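Local atomic coordinates of oxidoreductase (Corynebacterium diphtheriae, PDB entry 3K1Y), a protein that probably acts as an oxidoreductase of the NADPH-dependent FMN reductase family, with a flavodoxin-like fold and FMN as the likely cofactor. Residues A[83-89]-A[115-120]; A[152-156]-A[175-181]. All coordinates share one frame. Numbering follows the deposited sequence.

Contact 1 of 2, residues A[83-89]-A[115-120]; sequences LSASDGL and ALTGMP
Segment 83-89 ends a helix at A85, turns at S86 and D87, then runs into strand 88-94. CA atoms pair S84 with A115 (5.4 Å) and G88 with P120 (5.1 Å). A115 O accepts a hydrogen bond from S84 OG (2.8 Å). A water bridges A115 O (3.0 Å) and S84 O (2.8 Å). L116 (mt) places CD2 3.9 Å from L83 CG and 4.0 Å from L89 CD2. A type II turn spans L116 to M119, with G118 at phi 75°. M119, a selenomethionine, is chi1 t, then p, p. M119 CE fills the bend after the helix, 3.0 Å from both L83 O and S86 O. M119 CG lies 3.8 Å from L89 CB. P120 CD sits 3.1 Å from D87 O. A helix-to-strand turn thus packs on the loop entering the adjacent parallel strand 120-127, as in flavodoxin-like folds. F107 and F108 of helix 102-110 touch L83 and L116 respectively, while L182 and L185 of helix 165-188 touch P120.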
ATOM      1  N   LEU A  83      25.007   9.311   9.004  1.00 18.64           N
ATOM      2  CA  LEU A  83      23.657   8.767   9.049  1.00 17.54           C
ATOM      3  C   LEU A  83      23.686   7.375   9.671  1.00 17.80           C
ATOM      4  O   LEU A  83      23.020   7.135  10.672  1.00 18.59           O
ATOM      5  CB  LEU A  83      23.057   8.720   7.640  1.00 16.99           C
ATOM      6  CG  LEU A  83      21.683   8.076   7.417  1.00 15.89           C
ATOM      7  CD1 LEU A  83      20.593   8.776   8.219  1.00 11.39           C
ATOM      8  CD2 LEU A  83      21.366   8.143   5.924  1.00 16.16           C
ATOM      9  N   SER A  84      24.477   6.470   9.104  1.00 19.23           N
ATOM     10  CA  SER A  84      24.569   5.115   9.635  1.00 19.66           C
ATOM     11  C   SER A  84      25.067   5.093  11.075  1.00 20.34           C
ATOM     12  O   SER A  84      24.658   4.244  11.863  1.00 20.83           O
ATOM     13  CB  SER A  84      25.490   4.254   8.766  1.00 20.50           C
ATOM     14  OG  SER A  84      24.953   4.053   7.467  1.00 20.03           O
ATOM     15  N   ALA A  85      25.944   6.030  11.423  1.00 18.07           N
ATOM     16  CA  ALA A  85      26.487   6.097  12.774  1.00 17.32           C
ATOM     17  C   ALA A  85      25.531   6.760  13.770  1.00 16.34           C
ATOM     18  O   ALA A  85      25.764   6.732  14.985  1.00 17.01           O
ATOM     19  CB  ALA A  85      27.818   6.833  12.759  1.00 17.82           C
ATOM     20  N   SER A  86      24.445   7.339  13.263  1.00 14.31           N
ATOM     21  CA  SER A  86      23.481   8.014  14.124  1.00 15.01           C
ATOM     22  C   SER A  86      22.695   7.060  15.012  1.00 15.59           C
ATOM     23  O   SER A  86      22.564   5.882  14.698  1.00 15.47           O
ATOM     24  CB  SER A  86      22.512   8.832  13.279  1.00 13.36           C
ATOM     25  OG  SER A  86      23.224   9.799  12.535  1.00 16.37           O
ATOM     26  N   ASP A  87      22.171   7.583  16.117  1.00 18.65           N
ATOM     27  CA  ASP A  87      21.388   6.783  17.053  1.00 20.08           C
ATOM     28  C   ASP A  87      19.908   6.866  16.692  1.00 18.82           C
ATOM     29  O   ASP A  87      19.131   5.946  16.970  1.00 19.86           O
ATOM     30  CB  ASP A  87      21.572   7.287  18.493  1.00 21.72           C
ATOM     31  CG  ASP A  87      23.020   7.312  18.930  1.00 27.46           C
ATOM     32  OD1 ASP A  87      23.751   6.328  18.676  1.00 33.06           O
ATOM     33  OD2 ASP A  87      23.425   8.322  19.543  1.00 32.70           O
ATOM     34  N   GLY A  88      19.525   7.985  16.089  1.00 20.41           N
ATOM     35  CA  GLY A  88      18.144   8.184  15.710  1.00 18.30           C
ATOM     36  C   GLY A  88      18.062   8.827  14.350  1.00 16.70           C
ATOM     37  O   GLY A  88      19.062   9.320  13.827  1.00 17.28           O
ATOM     38  N   LEU A  89      16.874   8.830  13.764  1.00 14.13           N
ATOM     39  CA  LEU A  89      16.712   9.426  12.453  1.00 13.21           C
ATOM     40  C   LEU A  89      15.303   9.922  12.254  1.00 12.14           C
ATOM     41  O   LEU A  89      14.353   9.330  12.757  1.00 13.33           O
ATOM     42  CB  LEU A  89      17.036   8.401  11.364  1.00 12.50           C
ATOM     43  CG  LEU A  89      16.498   8.731   9.969  1.00 12.26           C
ATOM     44  CD1 LEU A  89      17.370   9.805   9.356  1.00  8.24           C
ATOM     45  CD2 LEU A  89      16.476   7.473   9.098  1.00 12.95           C
ATOM     46  N   ALA A 115      22.623   0.402   5.290  1.00 22.77           N
ATOM     47  CA  ALA A 115      22.890   1.728   5.848  1.00 20.28           C
ATOM     48  C   ALA A 115      22.053   2.057   7.093  1.00 18.35           C
ATOM     49  O   ALA A 115      22.550   2.676   8.038  1.00 17.87           O
ATOM     50  CB  ALA A 115      22.661   2.789   4.776  1.00 19.02           C
ATOM     51  N   LEU A 116      20.795   1.622   7.094  1.00 21.89           N
ATOM     52  CA  LEU A 116      19.884   1.900   8.195  1.00 18.84           C
ATOM     53  C   LEU A 116      19.376   0.684   8.976  1.00 18.82           C
ATOM     54  O   LEU A 116      18.237   0.682   9.441  1.00 18.65           O
ATOM     55  CB  LEU A 116      18.685   2.677   7.657  1.00 16.83           C
ATOM     56  CG  LEU A 116      18.975   4.016   6.993  1.00 13.08           C
ATOM     57  CD1 LEU A 116      17.730   4.526   6.251  1.00  7.00           C
ATOM     58  CD2 LEU A 116      19.419   4.990   8.061  1.00 13.78           C
ATOM     59  N   THR A 117      20.198  -0.345   9.137  1.00 11.19           N
ATOM     60  CA  THR A 117      19.748  -1.522   9.875  1.00 12.22           C
ATOM     61  C   THR A 117      19.630  -1.236  11.371  1.00 11.84           C
ATOM     62  O   THR A 117      20.583  -0.765  11.993  1.00 11.36           O
ATOM     63  CB  THR A 117      20.713  -2.709   9.685  1.00 14.32           C
ATOM     64  OG1 THR A 117      20.810  -3.026   8.289  1.00 14.69           O
ATOM     65  CG2 THR A 117      20.210  -3.934  10.457  1.00 13.53           C
ATOM     66  N   GLY A 118      18.460  -1.516  11.939  1.00 15.10           N
ATOM     67  CA  GLY A 118      18.245  -1.290  13.360  1.00 16.19           C
ATOM     68  C   GLY A 118      18.058   0.163  13.793  1.00 16.06           C
ATOM     69  O   GLY A 118      17.848   0.441  14.976  1.00 16.86           O
HETATM   70  N   MSE A 119      18.099   1.083  12.838  1.00 41.44           N
HETATM   71  CA  MSE A 119      17.959   2.512  13.111  1.00 40.84           C
HETATM   72  C   MSE A 119      16.590   2.996  13.619  1.00 40.77           C
HETATM   73  O   MSE A 119      15.600   2.956  12.884  1.00 41.22           O
HETATM   74  CB  MSE A 119      18.321   3.296  11.845  1.00 39.15           C
HETATM   75  CG  MSE A 119      18.257   4.807  11.978  1.00 37.73           C
HETATM   76 SE   MSE A 119      19.614   5.477  13.181  1.00 33.07          SE
HETATM   77  CE  MSE A 119      21.172   5.286  12.052  1.00 33.25           C
ATOM     78  N   PRO A 120      16.520   3.458  14.887  1.00 11.95           N
ATOM     79  CA  PRO A 120      15.241   3.951  15.422  1.00 11.44           C
ATOM     80  C   PRO A 120      14.864   5.090  14.481  1.00  9.85           C
ATOM     81  O   PRO A 120      15.729   5.900  14.141  1.00 10.36           O
ATOM     82  CB  PRO A 120      15.611   4.424  16.824  1.00 12.25           C
ATOM     83  CG  PRO A 120      16.749   3.483  17.203  1.00 13.46           C
ATOM     84  CD  PRO A 120      17.566   3.438  15.930  1.00 13.07           C
TER
HETATM   85  O   HOH W   1      23.249   2.041  10.848  1.00 32.46           O

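Contact 2 of 2, residues A[152-156]-A[175-181]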
ATOM      1  N   VAL A 152       9.177   3.946  14.696  1.00 15.22           N
ATOM      2  CA  VAL A 152       8.282   4.121  15.829  1.00 15.12           C
ATOM      3  C   VAL A 152       6.849   4.198  15.328  1.00 15.46           C
ATOM      4  O   VAL A 152       6.572   4.791  14.277  1.00 14.31           O
ATOM      5  CB  VAL A 152       8.628   5.370  16.664  1.00 15.74           C
ATOM      6  CG1 VAL A 152      10.094   5.323  17.049  1.00 16.29           C
ATOM      7  CG2 VAL A 152       8.282   6.647  15.915  1.00 11.73           C
ATOM      8  N   PRO A 153       5.920   3.576  16.067  1.00 28.89           N
ATOM      9  CA  PRO A 153       4.489   3.522  15.759  1.00 28.01           C
ATOM     10  C   PRO A 153       3.846   4.844  15.360  1.00 27.37           C
ATOM     11  O   PRO A 153       2.958   4.878  14.507  1.00 28.09           O
ATOM     12  CB  PRO A 153       3.885   2.972  17.046  1.00 28.88           C
ATOM     13  CG  PRO A 153       4.959   2.074  17.557  1.00 29.40           C
ATOM     14  CD  PRO A 153       6.190   2.934  17.365  1.00 29.19           C
ATOM     15  N   THR A 154       4.286   5.935  15.969  1.00 11.08           N
ATOM     16  CA  THR A 154       3.674   7.217  15.670  1.00  9.05           C
ATOM     17  C   THR A 154       4.268   7.956  14.486  1.00  7.56           C
ATOM     18  O   THR A 154       5.340   8.565  14.590  1.00  7.40           O
ATOM     19  CB  THR A 154       3.727   8.143  16.890  1.00  9.72           C
ATOM     20  OG1 THR A 154       3.193   7.456  18.028  1.00 10.01           O
ATOM     21  CG2 THR A 154       2.921   9.399  16.637  1.00  6.04           C
ATOM     22  N   GLY A 155       3.556   7.901  13.361  1.00  6.71           N
ATOM     23  CA  GLY A 155       3.995   8.602  12.172  1.00  5.24           C
ATOM     24  C   GLY A 155       3.486  10.017  12.321  1.00  6.47           C
ATOM     25  O   GLY A 155       2.497  10.243  13.005  1.00  5.45           O
ATOM     26  N   VAL A 156       4.151  10.977  11.688  1.00 21.22           N
ATOM     27  CA  VAL A 156       3.736  12.364  11.790  1.00 21.52           C
ATOM     28  C   VAL A 156       3.351  12.972  10.447  1.00 21.31           C
ATOM     29  O   VAL A 156       4.220  13.289   9.635  1.00 21.78           O
ATOM     30  CB  VAL A 156       4.858  13.221  12.399  1.00 22.02           C
ATOM     31  CG1 VAL A 156       4.388  14.651  12.575  1.00 21.66           C
ATOM     32  CG2 VAL A 156       5.285  12.639  13.723  1.00 22.79           C
ATOM     33  N   ILE A 175       3.319  14.997  18.080  1.00 21.41           N
ATOM     34  CA  ILE A 175       4.743  15.108  17.762  1.00 20.62           C
ATOM     35  C   ILE A 175       5.550  14.641  18.980  1.00 21.53           C
ATOM     36  O   ILE A 175       6.504  13.878  18.853  1.00 20.22           O
ATOM     37  CB  ILE A 175       5.125  16.568  17.426  1.00 21.45           C
ATOM     38  CG1 ILE A 175       4.439  17.003  16.122  1.00 20.22           C
ATOM     39  CG2 ILE A 175       6.635  16.701  17.317  1.00 20.24           C
ATOM     40  CD1 ILE A 175       4.737  18.426  15.705  1.00 27.06           C
ATOM     41  N   ALA A 176       5.143  15.095  20.162  1.00 18.03           N
ATOM     42  CA  ALA A 176       5.815  14.712  21.397  1.00 19.60           C
ATOM     43  C   ALA A 176       5.805  13.191  21.569  1.00 19.53           C
ATOM     44  O   ALA A 176       6.825  12.601  21.940  1.00 19.20           O
ATOM     45  CB  ALA A 176       5.145  15.383  22.593  1.00 21.71           C
ATOM     46  N   ARG A 177       4.667  12.551  21.293  1.00 19.56           N
ATOM     47  CA  ARG A 177       4.588  11.096  21.427  1.00 19.88           C
ATOM     48  C   ARG A 177       5.637  10.415  20.551  1.00 17.88           C
ATOM     49  O   ARG A 177       6.387   9.563  21.026  1.00 19.06           O
ATOM     50  CB  ARG A 177       3.196  10.579  21.057  1.00 20.39           C
ATOM     51  CG  ARG A 177       3.068   9.063  21.189  1.00 25.37           C
ATOM     52  CD  ARG A 177       1.675   8.582  20.835  1.00 27.28           C
ATOM     53  NE  ARG A 177       0.668   9.261  21.639  1.00 31.31           N
ATOM     54  CZ  ARG A 177      -0.643   9.128  21.479  1.00 34.34           C
ATOM     55  NH1 ARG A 177      -1.123   8.330  20.531  1.00 32.80           N
ATOM     56  NH2 ARG A 177      -1.473   9.800  22.266  1.00 37.40           N
ATOM     57  N   ALA A 178       5.681  10.787  19.272  1.00 16.24           N
ATOM     58  CA  ALA A 178       6.673  10.224  18.354  1.00 14.66           C
ATOM     59  C   ALA A 178       8.067  10.561  18.891  1.00 15.29           C
ATOM     60  O   ALA A 178       8.970   9.724  18.898  1.00 14.82           O
ATOM     61  CB  ALA A 178       6.502  10.811  16.971  1.00 12.97           C
ATOM     62  N   ALA A 179       8.233  11.795  19.342  1.00 11.76           N
ATOM     63  CA  ALA A 179       9.508  12.228  19.902  1.00 13.65           C
ATOM     64  C   ALA A 179       9.899  11.335  21.088  1.00 15.54           C
ATOM     65  O   ALA A 179      11.041  10.874  21.183  1.00 15.28           O
ATOM     66  CB  ALA A 179       9.412  13.680  20.351  1.00 15.19           C
ATOM     67  N   GLY A 180       8.945  11.093  21.983  1.00 20.77           N
ATOM     68  CA  GLY A 180       9.206  10.260  23.138  1.00 21.82           C
ATOM     69  C   GLY A 180       9.550   8.845  22.728  1.00 22.03           C
ATOM     70  O   GLY A 180      10.494   8.244  23.252  1.00 23.04           O
ATOM     71  N   GLU A 181       8.783   8.300  21.788  1.00 18.83           N
ATOM     72  CA  GLU A 181       9.030   6.944  21.316  1.00 18.22           C
ATOM     73  C   GLU A 181      10.456   6.841  20.788  1.00 17.24           C
ATOM     74  O   GLU A 181      11.207   5.936  21.157  1.00 18.47           O
ATOM     75  CB  GLU A 181       8.035   6.572  20.208  1.00 16.85           C
ATOM     76  CG  GLU A 181       6.697   6.042  20.704  1.00 16.78           C
ATOM     77  CD  GLU A 181       5.597   6.140  19.645  1.00 16.22           C
ATOM     78  OE1 GLU A 181       5.859   5.801  18.469  1.00 14.31           O
ATOM     79  OE2 GLU A 181       4.465   6.552  19.993  1.00 14.69           O
TER
HETATM   80  O   HOH W   2       0.369   7.011  18.395  1.00 27.03           O
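Two hydrogen bonds tie the carboxylate of E181 to T154. T154 N donates to E181 OE1 (3.0 Å, angle at the hydrogen 155°). T154 OG1 donates to E181 OE2 (2.5 Å). One side chain of the helix thus holds both the backbone and the hydroxyl of the same residue. E181 OE1 also lies close to carbon, 3.1 Å from P153 CD and 3.3 Å from V152 CB. A water adds a second polar link, donating to T154 OG1 (2.9 Å) and accepting from R177 NH1 (2.9 Å). R177 is modelled with a covalent link to a sulfate, an ion probably from the crystallisation liquor.

The apolar part centres on A178. A178 CB is 3.9 Å from V156 CG2 and 3.5 Å from T154 O. The small side chain lets the backbones approach to 5.0 Å between the CA atoms of T154 and A178. V156 CG1 meets I175 CG1 at 4.3 Å. I122 of strand 120-127 touches V152, V156 and A178. A149 of the second subunit packs on P153. Helix 165-188 packs here on the irregular middle of strand 150-159, as expected in the three-layer alpha/beta/alpha sandwich of a flavodoxin-like fold.

In the fold
Contact 1 and contact 2 reach the same five-stranded parallel sheet, of order 2-1-3-4-5, contact 2 at its outermost strand within the chain. Their centres are 16 Å apart and their nearest atoms about 5 Å, without touching. Strand 120-127 and helix 165-188 connect them: the strand packs its I122 on contact 2, while the helix reaches P120 and D87 of contact 1 with later residues. In flavodoxin-like proteins FMN binds at the C-terminal ends of the strands. Contact 1 lies at strand starts, so it is probably away from the cofactor. At contact 2 the sulfate on R177 is no evidence of a site.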